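Local coordinates for protein catechol 2,3-dioxygenase (Pseudomonas sp. KL28, PDB 3HPY) that probably opens catechol-type aromatic rings with dioxygen, cutting beside the two hydroxyls at a non-haem iron, in the breakdown of aromatic hydrocarbons, at residues L152-L157 / E267-G272; N240-P245 / G263-T268; T246-T251 / T255-D260. All blocks are in the same frame, centred on the assembly; numbering follows the deposited sequence.

Interaction 1 (L152-L157 / E267-G272). With FE (Fe (III) ion), chain I; MCT (4-methylcatechol), chain J.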
ATOM      1  N   LEU C 152      17.854  12.058   3.425  1.00 25.72           N
ATOM      2  CA  LEU C 152      18.351  11.952   4.793  1.00 25.50           C
ATOM      3  C   LEU C 152      17.268  12.765   5.507  1.00 25.68           C
ATOM      4  O   LEU C 152      17.212  13.984   5.363  1.00 27.00           O
ATOM      5  CB  LEU C 152      19.720  12.639   4.924  1.00 27.36           C
ATOM      6  CG  LEU C 152      20.265  12.880   6.339  1.00 27.93           C
ATOM      7  CD1 LEU C 152      20.655  11.542   6.956  1.00 27.39           C
ATOM      8  CD2 LEU C 152      21.473  13.826   6.302  1.00 28.64           C
ATOM      9  N   ASP C 153      16.387  12.091   6.241  1.00 24.95           N
ATOM     10  CA  ASP C 153      15.282  12.777   6.913  1.00 24.74           C
ATOM     11  C   ASP C 153      15.665  13.522   8.183  1.00 25.15           C
ATOM     12  O   ASP C 153      15.193  14.631   8.426  1.00 21.55           O
ATOM     13  CB  ASP C 153      14.175  11.785   7.263  1.00 22.95           C
ATOM     14  CG  ASP C 153      12.847  12.460   7.465  1.00 24.55           C
ATOM     15  OD1 ASP C 153      12.256  12.890   6.444  1.00 22.92           O
ATOM     16  OD2 ASP C 153      12.403  12.576   8.631  1.00 24.34           O
ATOM     17  N   HIS C 154      16.503  12.886   8.994  1.00 24.28           N
ATOM     18  CA  HIS C 154      16.937  13.456  10.255  1.00 26.31           C
ATOM     19  C   HIS C 154      17.859  12.481  10.962  1.00 26.72           C
ATOM     20  O   HIS C 154      18.345  11.517  10.372  1.00 25.87           O
ATOM     21  CB  HIS C 154      15.739  13.702  11.166  1.00 25.84           C
ATOM     22  CG  HIS C 154      14.979  12.460  11.512  1.00 28.11           C
ATOM     23  ND1 HIS C 154      14.036  11.906  10.671  1.00 29.97           N
ATOM     24  CD2 HIS C 154      15.008  11.671  12.614  1.00 30.08           C
ATOM     25  CE1 HIS C 154      13.512  10.836  11.243  1.00 29.67           C
ATOM     26  NE2 HIS C 154      14.085  10.671  12.421  1.00 30.84           N
ATOM     27  N   CYS C 155      18.089  12.752  12.245  1.00 27.19           N
ATOM     28  CA  CYS C 155      18.907  11.895  13.086  1.00 27.09           C
ATOM     29  C   CYS C 155      18.437  12.156  14.503  1.00 27.42           C
ATOM     30  O   CYS C 155      17.796  13.176  14.777  1.00 28.12           O
ATOM     31  CB  CYS C 155      20.400  12.220  12.947  1.00 27.98           C
ATOM     32  SG  CYS C 155      20.948  13.745  13.769  1.00 31.16           S
ATOM     33  N   LEU C 156      18.724  11.224  15.401  1.00 27.44           N
ATOM     34  CA  LEU C 156      18.326  11.376  16.787  1.00 27.84           C
ATOM     35  C   LEU C 156      19.593  11.262  17.616  1.00 29.37           C
ATOM     36  O   LEU C 156      20.284  10.246  17.569  1.00 29.87           O
ATOM     37  CB  LEU C 156      17.323  10.284  17.168  1.00 28.72           C
ATOM     38  CG  LEU C 156      16.548  10.411  18.482  1.00 29.43           C
ATOM     39  CD1 LEU C 156      15.452   9.355  18.529  1.00 30.93           C
ATOM     40  CD2 LEU C 156      17.481  10.237  19.660  1.00 29.50           C
ATOM     41  N   LEU C 157      19.901  12.321  18.358  1.00 29.00           N
ATOM     42  CA  LEU C 157      21.094  12.355  19.188  1.00 30.49           C
ATOM     43  C   LEU C 157      20.775  12.180  20.659  1.00 31.49           C
ATOM     44  O   LEU C 157      19.702  12.561  21.131  1.00 31.46           O
ATOM     45  CB  LEU C 157      21.842  13.679  19.014  1.00 28.51           C
ATOM     46  CG  LEU C 157      22.274  14.106  17.614  1.00 29.33           C
ATOM     47  CD1 LEU C 157      22.648  12.889  16.771  1.00 27.49           C
ATOM     48  CD2 LEU C 157      21.151  14.889  16.982  1.00 31.71           C
ATOM     49  N   GLU C 267      17.673   4.244  10.412  1.00 25.38           N
ATOM     50  CA  GLU C 267      16.228   4.059  10.330  1.00 24.90           C
ATOM     51  C   GLU C 267      15.711   4.334   8.923  1.00 25.99           C
ATOM     52  O   GLU C 267      16.243   5.201   8.211  1.00 24.69           O
ATOM     53  CB  GLU C 267      15.535   4.997  11.323  1.00 24.45           C
ATOM     54  CG  GLU C 267      14.023   5.088  11.202  1.00 24.59           C
ATOM     55  CD  GLU C 267      13.456   6.254  12.005  1.00 27.38           C
ATOM     56  OE1 GLU C 267      13.991   7.372  11.871  1.00 27.26           O
ATOM     57  OE2 GLU C 267      12.481   6.064  12.760  1.00 26.38           O
ATOM     58  N   THR C 268      14.697   3.568   8.523  1.00 26.08           N
ATOM     59  CA  THR C 268      14.031   3.753   7.234  1.00 28.56           C
ATOM     60  C   THR C 268      12.576   3.975   7.619  1.00 31.33           C
ATOM     61  O   THR C 268      11.922   3.057   8.125  1.00 32.00           O
ATOM     62  CB  THR C 268      14.058   2.495   6.330  1.00 28.94           C
ATOM     63  OG1 THR C 268      13.561   1.371   7.065  1.00 30.50           O
ATOM     64  CG2 THR C 268      15.448   2.214   5.823  1.00 30.58           C
ATOM     65  N   PHE C 269      12.064   5.181   7.421  1.00 32.09           N
ATOM     66  CA  PHE C 269      10.666   5.420   7.764  1.00 33.98           C
ATOM     67  C   PHE C 269       9.950   6.287   6.734  1.00 32.78           C
ATOM     68  O   PHE C 269      10.562   6.772   5.780  1.00 32.64           O
ATOM     69  CB  PHE C 269      10.551   6.074   9.145  1.00 35.75           C
ATOM     70  CG  PHE C 269      10.527   7.570   9.107  1.00 37.92           C
ATOM     71  CD1 PHE C 269      11.649   8.282   8.719  1.00 36.86           C
ATOM     72  CD2 PHE C 269       9.359   8.267   9.415  1.00 39.15           C
ATOM     73  CE1 PHE C 269      11.612   9.670   8.632  1.00 38.93           C
ATOM     74  CE2 PHE C 269       9.314   9.657   9.331  1.00 39.54           C
ATOM     75  CZ  PHE C 269      10.443  10.358   8.939  1.00 38.49           C
ATOM     76  N   MET C 270       8.643   6.447   6.933  1.00 32.55           N
ATOM     77  CA  MET C 270       7.812   7.280   6.075  1.00 30.71           C
ATOM     78  C   MET C 270       6.526   7.671   6.818  1.00 30.15           C
ATOM     79  O   MET C 270       6.148   7.041   7.810  1.00 26.80           O
ATOM     80  CB  MET C 270       7.511   6.570   4.737  1.00 33.03           C
ATOM     81  CG  MET C 270       6.574   5.384   4.777  1.00 33.28           C
ATOM     82  SD  MET C 270       4.854   5.884   4.983  1.00 35.89           S
ATOM     83  CE  MET C 270       4.615   6.906   3.532  1.00 37.87           C
ATOM     84  N   GLY C 271       5.878   8.740   6.360  1.00 29.37           N
ATOM     85  CA  GLY C 271       4.654   9.186   7.006  1.00 30.91           C
ATOM     86  C   GLY C 271       4.818  10.304   8.024  1.00 29.80           C
ATOM     87  O   GLY C 271       5.886  10.903   8.154  1.00 30.24           O
ATOM     88  N   GLY C 272       3.743  10.578   8.752  1.00 30.11           N
ATOM     89  CA  GLY C 272       3.772  11.631   9.744  1.00 30.05           C
ATOM     90  C   GLY C 272       2.872  12.738   9.260  1.00 28.48           C
ATOM     91  O   GLY C 272       2.496  12.757   8.089  1.00 27.67           O
TER
HETATM   92 FE    FE I 310      14.016   8.619  13.624  1.00 31.11          FE
HETATM   93  C1  MCT J 311      10.779   8.436  17.488  1.00 49.03           C
HETATM   94  C2  MCT J 311      12.094   8.135  17.096  1.00 49.97           C
HETATM   95  C3  MCT J 311      12.494   8.401  15.766  1.00 50.26           C
HETATM   96  O3  MCT J 311      13.743   8.112  15.388  1.00 51.71           O
HETATM   97  C4  MCT J 311      11.588   8.971  14.831  1.00 50.26           C
HETATM   98  O4  MCT J 311      11.996   9.217  13.554  1.00 50.24           O
HETATM   99  C5  MCT J 311      10.258   9.276  15.230  1.00 49.97           C
HETATM  100  C6  MCT J 311       9.865   9.005  16.566  1.00 50.08           C
HETATM  101  C   MCT J 311      10.343   8.153  18.891  1.00 50.11           C
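Asp153 meets Phe269 at the edge of the phenyl ring: its OD2 lies 3.0 Å from Phe269 CZ, near the ring plane, so that the carboxylate oxygen faces the weakly positive ring hydrogens. The carboxylate plane is turned 73° from the phenyl plane. Asp153 and His154 share one backbone partner, Ser218 of the neighbouring strand 213-220, and form a classic beta bulge. His154 ND1 donates to Asp153 OD2 over 2.7 Å, close to the imidazole plane and on the anti lone pair of the oxygen. Together with the iron bond it holds the rotation of the imidazole.

The other imidazole nitrogen, His154 NE2, binds the iron at 2.4 Å. The chi1 of 61° places CG of His154 between the backbone N and the carbonyl carbon, turning the imidazole toward strand 265-270. There Glu267 OE1 supplies a second ligand, 2.1 Å from the iron, with the Glu267 chain stretched out to reach it. His216 completes the facial triad of two histidines and one carboxylate that marks extradiol dioxygenases of the vicinal oxygen chelate fold. Glu267 OE1 also takes a hydrogen bond from Ser218, and OE2 bonds to Thr255. Phe269 closes in beside the imidazole, its CE1 3.4 Å from His154 CE1, the two rings inclined at 76°. Further along, Leu156 CD1 reaches 4-methylcatechol, 3.8 Å from its O3, while both catechol oxygens chelate the iron.

Interaction 2 (N240-P245 / G263-T268). With FE (Fe (III) ion), chain I; MCT (4-methylcatechol), chain J.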
ATOM      1  N   ASN C 240      21.054  -7.072  11.168  1.00 35.13           N
ATOM      2  CA  ASN C 240      20.418  -7.099  12.480  1.00 35.96           C
ATOM      3  C   ASN C 240      19.412  -5.961  12.597  1.00 35.05           C
ATOM      4  O   ASN C 240      19.751  -4.789  12.422  1.00 34.85           O
ATOM      5  CB  ASN C 240      21.462  -6.975  13.592  1.00 38.28           C
ATOM      6  CG  ASN C 240      22.330  -8.210  13.715  1.00 42.01           C
ATOM      7  OD1 ASN C 240      23.331  -8.213  14.443  1.00 43.89           O
ATOM      8  ND2 ASN C 240      21.948  -9.275  13.011  1.00 41.14           N
ATOM      9  N   VAL C 241      18.173  -6.329  12.895  1.00 33.71           N
ATOM     10  CA  VAL C 241      17.084  -5.383  13.040  1.00 32.38           C
ATOM     11  C   VAL C 241      16.760  -5.192  14.513  1.00 32.92           C
ATOM     12  O   VAL C 241      16.610  -6.161  15.252  1.00 31.86           O
ATOM     13  CB  VAL C 241      15.818  -5.892  12.319  1.00 32.18           C
ATOM     14  CG1 VAL C 241      14.683  -4.920  12.519  1.00 31.25           C
ATOM     15  CG2 VAL C 241      16.103  -6.089  10.833  1.00 31.34           C
ATOM     16  N   ASP C 242      16.656  -3.931  14.927  1.00 33.12           N
ATOM     17  CA  ASP C 242      16.353  -3.571  16.309  1.00 33.72           C
ATOM     18  C   ASP C 242      14.853  -3.727  16.594  1.00 34.83           C
ATOM     19  O   ASP C 242      14.443  -4.550  17.408  1.00 33.98           O
ATOM     20  CB  ASP C 242      16.799  -2.127  16.551  1.00 35.31           C
ATOM     21  CG  ASP C 242      16.655  -1.702  17.994  1.00 35.18           C
ATOM     22  OD1 ASP C 242      16.285  -2.548  18.835  1.00 36.65           O
ATOM     23  OD2 ASP C 242      16.915  -0.518  18.284  1.00 35.75           O
ATOM     24  N   ILE C 243      14.034  -2.927  15.923  1.00 35.43           N
ATOM     25  CA  ILE C 243      12.590  -3.015  16.093  1.00 37.39           C
ATOM     26  C   ILE C 243      11.992  -3.204  14.694  1.00 38.84           C
ATOM     27  O   ILE C 243      12.199  -2.377  13.807  1.00 38.99           O
ATOM     28  CB  ILE C 243      12.018  -1.737  16.772  1.00 37.84           C
ATOM     29  CG1 ILE C 243      10.524  -1.914  17.055  1.00 39.78           C
ATOM     30  CG2 ILE C 243      12.228  -0.518  15.885  1.00 38.91           C
ATOM     31  CD1 ILE C 243      10.214  -3.040  18.019  1.00 41.35           C
ATOM     32  N   GLY C 244      11.283  -4.318  14.506  1.00 40.59           N
ATOM     33  CA  GLY C 244      10.680  -4.648  13.218  1.00 38.69           C
ATOM     34  C   GLY C 244       9.773  -3.575  12.660  1.00 38.15           C
ATOM     35  O   GLY C 244       9.655  -2.505  13.264  1.00 39.97           O
ATOM     36  N   PRO C 245       9.114  -3.821  11.511  1.00 35.59           N
ATOM     37  CA  PRO C 245       8.218  -2.824  10.918  1.00 34.76           C
ATOM     38  C   PRO C 245       7.057  -2.460  11.840  1.00 33.38           C
ATOM     39  O   PRO C 245       6.304  -3.330  12.280  1.00 32.30           O
ATOM     40  CB  PRO C 245       7.752  -3.502   9.629  1.00 34.17           C
ATOM     41  CG  PRO C 245       7.801  -4.937   9.970  1.00 34.93           C
ATOM     42  CD  PRO C 245       9.093  -5.066  10.726  1.00 35.73           C
ATOM     43  N   GLY C 263      27.632  -1.404  13.791  1.00 31.46           N
ATOM     44  CA  GLY C 263      26.812  -1.144  14.960  1.00 29.98           C
ATOM     45  C   GLY C 263      26.130   0.218  14.968  1.00 29.46           C
ATOM     46  O   GLY C 263      25.487   0.596  15.946  1.00 29.38           O
ATOM     47  N   ASN C 264      26.271   0.968  13.883  1.00 28.42           N
ATOM     48  CA  ASN C 264      25.614   2.262  13.784  1.00 28.09           C
ATOM     49  C   ASN C 264      24.152   2.000  13.423  1.00 26.57           C
ATOM     50  O   ASN C 264      23.858   1.456  12.353  1.00 25.50           O
ATOM     51  CB  ASN C 264      26.249   3.105  12.682  1.00 28.47           C
ATOM     52  CG  ASN C 264      27.688   3.466  12.975  1.00 30.48           C
ATOM     53  OD1 ASN C 264      28.564   3.312  12.118  1.00 32.90           O
ATOM     54  ND2 ASN C 264      27.942   3.962  14.181  1.00 31.32           N
ATOM     55  N   ARG C 265      23.239   2.383  14.307  1.00 26.52           N
ATOM     56  CA  ARG C 265      21.819   2.201  14.052  1.00 25.07           C
ATOM     57  C   ARG C 265      21.336   3.223  13.023  1.00 25.89           C
ATOM     58  O   ARG C 265      21.722   4.396  13.060  1.00 26.22           O
ATOM     59  CB  ARG C 265      21.011   2.387  15.338  1.00 26.18           C
ATOM     60  CG  ARG C 265      19.506   2.230  15.137  1.00 26.81           C
ATOM     61  CD  ARG C 265      18.683   2.649  16.356  1.00 29.74           C
ATOM     62  NE  ARG C 265      18.799   1.738  17.494  1.00 32.89           N
ATOM     63  CZ  ARG C 265      19.391   2.056  18.641  1.00 33.10           C
ATOM     64  NH1 ARG C 265      19.923   3.260  18.798  1.00 32.25           N
ATOM     65  NH2 ARG C 265      19.436   1.181  19.637  1.00 32.30           N
ATOM     66  N   PHE C 266      20.500   2.774  12.095  1.00 24.84           N
ATOM     67  CA  PHE C 266      19.929   3.673  11.108  1.00 24.47           C
ATOM     68  C   PHE C 266      18.430   3.390  11.090  1.00 26.67           C
ATOM     69  O   PHE C 266      17.963   2.419  11.701  1.00 25.47           O
ATOM     70  CB  PHE C 266      20.550   3.446   9.725  1.00 25.73           C
ATOM     71  CG  PHE C 266      20.203   2.125   9.100  1.00 29.54           C
ATOM     72  CD1 PHE C 266      19.109   2.010   8.244  1.00 29.74           C
ATOM     73  CD2 PHE C 266      20.974   0.997   9.351  1.00 29.23           C
ATOM     74  CE1 PHE C 266      18.793   0.797   7.650  1.00 30.30           C
ATOM     75  CE2 PHE C 266      20.663  -0.218   8.759  1.00 30.31           C
ATOM     76  CZ  PHE C 266      19.572  -0.319   7.907  1.00 29.72           C
ATOM     77  N   GLU C 267      17.673   4.244  10.412  1.00 25.38           N
ATOM     78  CA  GLU C 267      16.228   4.059  10.330  1.00 24.90           C
ATOM     79  C   GLU C 267      15.711   4.334   8.923  1.00 25.99           C
ATOM     80  O   GLU C 267      16.243   5.201   8.211  1.00 24.69           O
ATOM     81  CB  GLU C 267      15.535   4.997  11.323  1.00 24.45           C
ATOM     82  CG  GLU C 267      14.023   5.088  11.202  1.00 24.59           C
ATOM     83  CD  GLU C 267      13.456   6.254  12.005  1.00 27.38           C
ATOM     84  OE1 GLU C 267      13.991   7.372  11.871  1.00 27.26           O
ATOM     85  OE2 GLU C 267      12.481   6.064  12.760  1.00 26.38           O
ATOM     86  N   THR C 268      14.697   3.568   8.523  1.00 26.08           N
ATOM     87  CA  THR C 268      14.031   3.753   7.234  1.00 28.56           C
ATOM     88  C   THR C 268      12.576   3.975   7.619  1.00 31.33           C
ATOM     89  O   THR C 268      11.922   3.057   8.125  1.00 32.00           O
ATOM     90  CB  THR C 268      14.058   2.495   6.330  1.00 28.94           C
ATOM     91  OG1 THR C 268      13.561   1.371   7.065  1.00 30.50           O
ATOM     92  CG2 THR C 268      15.448   2.214   5.823  1.00 30.58           C
TER
HETATM   93 FE    FE I 310      14.016   8.619  13.624  1.00 31.11          FE
HETATM   94  C1  MCT J 311      10.779   8.436  17.488  1.00 49.03           C
HETATM   95  C2  MCT J 311      12.094   8.135  17.096  1.00 49.97           C
HETATM   96  C3  MCT J 311      12.494   8.401  15.766  1.00 50.26           C
HETATM   97  O3  MCT J 311      13.743   8.112  15.388  1.00 51.71           O
HETATM   98  C4  MCT J 311      11.588   8.971  14.831  1.00 50.26           C
HETATM   99  O4  MCT J 311      11.996   9.217  13.554  1.00 50.24           O
HETATM  100  C5  MCT J 311      10.258   9.276  15.230  1.00 49.97           C
HETATM  101  C6  MCT J 311       9.865   9.005  16.566  1.00 50.08           C
HETATM  102  C   MCT J 311      10.343   8.153  18.891  1.00 50.11           C
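A beta bulge in strand 241-244 and the start of strand 265-270 are joined here by a salt bridge between Asp242 and Arg265, across the intervening strand 254-259. Asp242 and Ile243 both face Tyr257, and at this bulge the chain turns a corner; Asp242 CG is anti to the backbone N (chi1 -174°), which puts OD2 beside the Arg265 guanidinium. Arg265 NE donates to Asp242 OD2 over 3.0 Å, bent to 142° at the hydrogen. NH2 adds a weak bond to the same oxygen, 3.3 Å from Arg265 NH2 to Asp242 OD2, making a fork of two donors on one acceptor. NE comes to the anti side of OD2, tilted out of the carboxylate plane, and the guanidinium and carboxylate planes lie 31° apart, so this is not the flat, two-oxygen pairing of arginine with a carboxylate. A bend at chi3 of Arg265 brings the guanidinium round to the aspartate. Its NH1 bonds to the backbone O of His215, so the guanidinium has two partners. Glu267, two residues after Arg265, is the iron ligand. The salt bridge thus ties the bulged strand 241-244 to the strand bearing the iron-binding carboxylate, beside the metal site of an extradiol dioxygenase.

Interaction 3 (T246-T251 / T255-D260). With MCT (4-methylcatechol), chain J.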
ATOM      1  N   THR C 246       6.920  -1.172  12.139  1.00 32.83           N
ATOM      2  CA  THR C 246       5.839  -0.727  13.009  1.00 31.88           C
ATOM      3  C   THR C 246       5.614   0.783  12.932  1.00 31.48           C
ATOM      4  O   THR C 246       6.195   1.462  12.091  1.00 32.32           O
ATOM      5  CB  THR C 246       6.121  -1.155  14.477  1.00 32.09           C
ATOM      6  OG1 THR C 246       5.029  -0.759  15.316  1.00 33.07           O
ATOM      7  CG2 THR C 246       7.421  -0.542  14.983  1.00 30.57           C
ATOM      8  N   ARG C 247       4.738   1.291  13.793  1.00 33.03           N
ATOM      9  CA  ARG C 247       4.438   2.724  13.860  1.00 34.42           C
ATOM     10  C   ARG C 247       4.825   3.326  15.221  1.00 34.23           C
ATOM     11  O   ARG C 247       4.617   2.686  16.248  1.00 34.34           O
ATOM     12  CB  ARG C 247       2.937   2.974  13.655  1.00 36.36           C
ATOM     13  CG  ARG C 247       2.482   4.321  14.204  1.00 35.79           C
ATOM     14  CD  ARG C 247       1.940   5.197  13.129  1.00 37.69           C
ATOM     15  NE  ARG C 247       0.696   4.664  12.583  1.00 37.25           N
ATOM     16  CZ  ARG C 247       0.038   5.235  11.582  1.00 37.58           C
ATOM     17  NH1 ARG C 247       0.518   6.345  11.035  1.00 36.46           N
ATOM     18  NH2 ARG C 247      -1.089   4.705  11.127  1.00 33.56           N
ATOM     19  N   HIS C 248       5.380   4.554  15.182  1.00 35.53           N
ATOM     20  CA  HIS C 248       5.724   5.334  16.378  1.00 35.79           C
ATOM     21  C   HIS C 248       4.481   6.141  16.696  1.00 35.52           C
ATOM     22  O   HIS C 248       3.758   6.488  15.759  1.00 34.24           O
ATOM     23  CB  HIS C 248       6.794   6.402  16.103  1.00 36.09           C
ATOM     24  CG  HIS C 248       8.278   6.027  15.955  1.00 37.19           C
ATOM     25  ND1 HIS C 248       8.979   6.358  14.799  1.00 38.03           N
ATOM     26  CD2 HIS C 248       9.129   5.398  16.784  1.00 37.53           C
ATOM     27  CE1 HIS C 248      10.220   5.946  14.959  1.00 38.01           C
ATOM     28  NE2 HIS C 248      10.342   5.385  16.134  1.00 40.11           N
ATOM     29  N   GLY C 249       4.175   6.497  17.946  1.00 36.52           N
ATOM     30  CA  GLY C 249       3.009   7.352  18.184  1.00 36.92           C
ATOM     31  C   GLY C 249       3.517   8.741  17.829  1.00 37.33           C
ATOM     32  O   GLY C 249       2.926   9.528  17.073  1.00 36.20           O
ATOM     33  N   VAL C 250       4.668   9.003  18.425  1.00 37.91           N
ATOM     34  CA  VAL C 250       5.443  10.200  18.225  1.00 39.04           C
ATOM     35  C   VAL C 250       5.530  10.251  16.719  1.00 39.40           C
ATOM     36  O   VAL C 250       5.948   9.274  16.098  1.00 39.41           O
ATOM     37  CB  VAL C 250       6.839   9.963  18.792  1.00 39.78           C
ATOM     38  CG1 VAL C 250       7.778  11.090  18.435  1.00 40.77           C
ATOM     39  CG2 VAL C 250       6.731   9.756  20.277  1.00 39.97           C
ATOM     40  N   THR C 251       5.082  11.359  16.140  1.00 38.14           N
ATOM     41  CA  THR C 251       5.127  11.568  14.701  1.00 38.01           C
ATOM     42  C   THR C 251       4.258  10.657  13.832  1.00 38.31           C
ATOM     43  O   THR C 251       4.085  10.938  12.648  1.00 39.45           O
ATOM     44  CB  THR C 251       6.595  11.516  14.198  1.00 36.71           C
ATOM     45  OG1 THR C 251       7.038  10.157  14.082  1.00 33.95           O
ATOM     46  CG2 THR C 251       7.500  12.242  15.196  1.00 37.54           C
ATOM     47  N   THR C 255       8.130   2.872  10.797  1.00 31.07           N
ATOM     48  CA  THR C 255       9.568   2.712  10.706  1.00 29.34           C
ATOM     49  C   THR C 255      10.107   1.338  11.054  1.00 27.74           C
ATOM     50  O   THR C 255       9.378   0.437  11.460  1.00 26.58           O
ATOM     51  CB  THR C 255      10.237   3.699  11.666  1.00 30.80           C
ATOM     52  OG1 THR C 255      11.661   3.636  11.531  1.00 33.15           O
ATOM     53  CG2 THR C 255       9.874   3.329  13.097  1.00 30.36           C
ATOM     54  N   ILE C 256      11.419   1.222  10.903  1.00 26.97           N
ATOM     55  CA  ILE C 256      12.161   0.016  11.232  1.00 26.59           C
ATOM     56  C   ILE C 256      13.552   0.448  11.676  1.00 26.24           C
ATOM     57  O   ILE C 256      14.179   1.291  11.024  1.00 24.98           O
ATOM     58  CB  ILE C 256      12.346  -0.915  10.021  1.00 24.84           C
ATOM     59  CG1 ILE C 256      11.001  -1.487   9.590  1.00 26.54           C
ATOM     60  CG2 ILE C 256      13.326  -2.034  10.392  1.00 24.15           C
ATOM     61  CD1 ILE C 256      11.097  -2.526   8.484  1.00 29.58           C
ATOM     62  N   TYR C 257      14.029  -0.117  12.779  1.00 27.03           N
ATOM     63  CA  TYR C 257      15.369   0.193  13.263  1.00 27.87           C
ATOM     64  C   TYR C 257      16.270  -1.007  12.996  1.00 28.74           C
ATOM     65  O   TYR C 257      15.940  -2.138  13.361  1.00 27.67           O
ATOM     66  CB  TYR C 257      15.382   0.483  14.764  1.00 29.47           C
ATOM     67  CG  TYR C 257      14.903   1.859  15.184  1.00 29.27           C
ATOM     68  CD1 TYR C 257      14.831   2.914  14.274  1.00 31.36           C
ATOM     69  CD2 TYR C 257      14.536   2.103  16.507  1.00 29.87           C
ATOM     70  CE1 TYR C 257      14.400   4.179  14.672  1.00 29.92           C
ATOM     71  CE2 TYR C 257      14.106   3.356  16.921  1.00 30.13           C
ATOM     72  CZ  TYR C 257      14.038   4.390  16.001  1.00 31.44           C
ATOM     73  OH  TYR C 257      13.586   5.619  16.419  1.00 30.72           O
ATOM     74  N   ALA C 258      17.411  -0.749  12.365  1.00 29.40           N
ATOM     75  CA  ALA C 258      18.366  -1.796  12.057  1.00 29.52           C
ATOM     76  C   ALA C 258      19.756  -1.303  12.389  1.00 30.17           C
ATOM     77  O   ALA C 258      19.945  -0.127  12.705  1.00 30.48           O
ATOM     78  CB  ALA C 258      18.281  -2.166  10.586  1.00 29.59           C
ATOM     79  N   TRP C 259      20.738  -2.197  12.315  1.00 28.89           N
ATOM     80  CA  TRP C 259      22.106  -1.807  12.614  1.00 28.42           C
ATOM     81  C   TRP C 259      23.001  -1.979  11.421  1.00 28.34           C
ATOM     82  O   TRP C 259      22.824  -2.901  10.626  1.00 25.88           O
ATOM     83  CB  TRP C 259      22.665  -2.641  13.769  1.00 28.17           C
ATOM     84  CG  TRP C 259      22.265  -2.124  15.085  1.00 27.02           C
ATOM     85  CD1 TRP C 259      22.679  -0.960  15.668  1.00 26.11           C
ATOM     86  CD2 TRP C 259      21.320  -2.714  15.978  1.00 25.89           C
ATOM     87  NE1 TRP C 259      22.044  -0.788  16.876  1.00 26.91           N
ATOM     88  CE2 TRP C 259      21.203  -1.850  17.088  1.00 26.29           C
ATOM     89  CE3 TRP C 259      20.559  -3.891  15.949  1.00 27.24           C
ATOM     90  CZ2 TRP C 259      20.352  -2.124  18.160  1.00 27.11           C
ATOM     91  CZ3 TRP C 259      19.715  -4.166  17.016  1.00 27.53           C
ATOM     92  CH2 TRP C 259      19.618  -3.285  18.108  1.00 27.42           C
ATOM     93  N   ASP C 260      23.968  -1.090  11.265  1.00 29.90           N
ATOM     94  CA  ASP C 260      24.852  -1.295  10.153  1.00 31.29           C
ATOM     95  C   ASP C 260      25.999  -2.183  10.669  1.00 31.39           C
ATOM     96  O   ASP C 260      26.151  -2.384  11.876  1.00 31.44           O
ATOM     97  CB  ASP C 260      25.265   0.054   9.530  1.00 33.89           C
ATOM     98  CG  ASP C 260      26.450   0.706  10.199  1.00 37.42           C
ATOM     99  OD1 ASP C 260      26.765   0.382  11.367  1.00 37.76           O
ATOM    100  OD2 ASP C 260      27.062   1.575   9.533  1.00 38.36           O
TER
HETATM  101  C1  MCT J 311      10.779   8.436  17.488  1.00 49.03           C
HETATM  102  C2  MCT J 311      12.094   8.135  17.096  1.00 49.97           C
HETATM  103  C3  MCT J 311      12.494   8.401  15.766  1.00 50.26           C
HETATM  104  O3  MCT J 311      13.743   8.112  15.388  1.00 51.71           O
HETATM  105  C4  MCT J 311      11.588   8.971  14.831  1.00 50.26           C
HETATM  106  O4  MCT J 311      11.996   9.217  13.554  1.00 50.24           O
HETATM  107  C5  MCT J 311      10.258   9.276  15.230  1.00 49.97           C
HETATM  108  C6  MCT J 311       9.865   9.005  16.566  1.00 50.08           C
HETATM  109  C   MCT J 311      10.343   8.153  18.891  1.00 50.11           C
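Thr246 and Thr255 pair through their backbones in this beta hairpin. They form an antiparallel hydrogen-bonded pair, with Thr246 N 3.0 Å from Thr255 O and Thr255 N 2.7 Å from Thr246 O; both bonds are fairly straight.

Packing follows beyond this pair. Thr255 CG2 presses on one face of the His248 imidazole, 3.2 Å from its CE1, while Thr255 OG1, anti to the backbone N, bonds instead to Glu267 of the iron site. On the opposite face of the imidazole lies 4-methylcatechol, its C6 3.3 Å above the ring plane and over the ring centre. The imidazole is therefore sandwiched between a methyl group and the substrate ring. Val250 CG1 touches C6 of the ligand at 3.5 Å, lining the pocket further round.

Two polar side-chain bonds link His248, Tyr257 and the ligand. His248 NE2 donates to Tyr257 OH over 3.3 Å, a bent bond with the hydroxyl tilted 20° from the imidazole plane. Tyr257 OH in turn donates a hydrogen bond to O3 of 4-methylcatechol, 2.7 Å from Tyr257 OH. The phenol and imidazole planes stand 58° apart.

A chain of two hydrogen bonds thus runs from imidazole through phenol to the iron-bound O3. The donor to that oxygen probably helps it carry negative charge, and the imidazole held against the ring probably helps to hold the catechol in place.

In the fold
All three contacts belong to one mixed sheet in the half of the chain that holds the iron. Interactions 1 and 2 both use strand 265-270, their centres about 12 Å apart, and interaction 3 sits about 8 Å from the centre of each. Strand 254-259 lies between strands 241-244 and 265-270. Along the chain interaction 3 is nested inside the loops closed by interactions 1 and 2, which end on the same stretch. The neighbouring strands 265-270 and 254-259 carry the iron-binding glutamate and the substrate-facing tyrosine, so metal and catechol are gripped from one sheet. Interactions 2 and 3 also adjoin the second subunit of the tetramer.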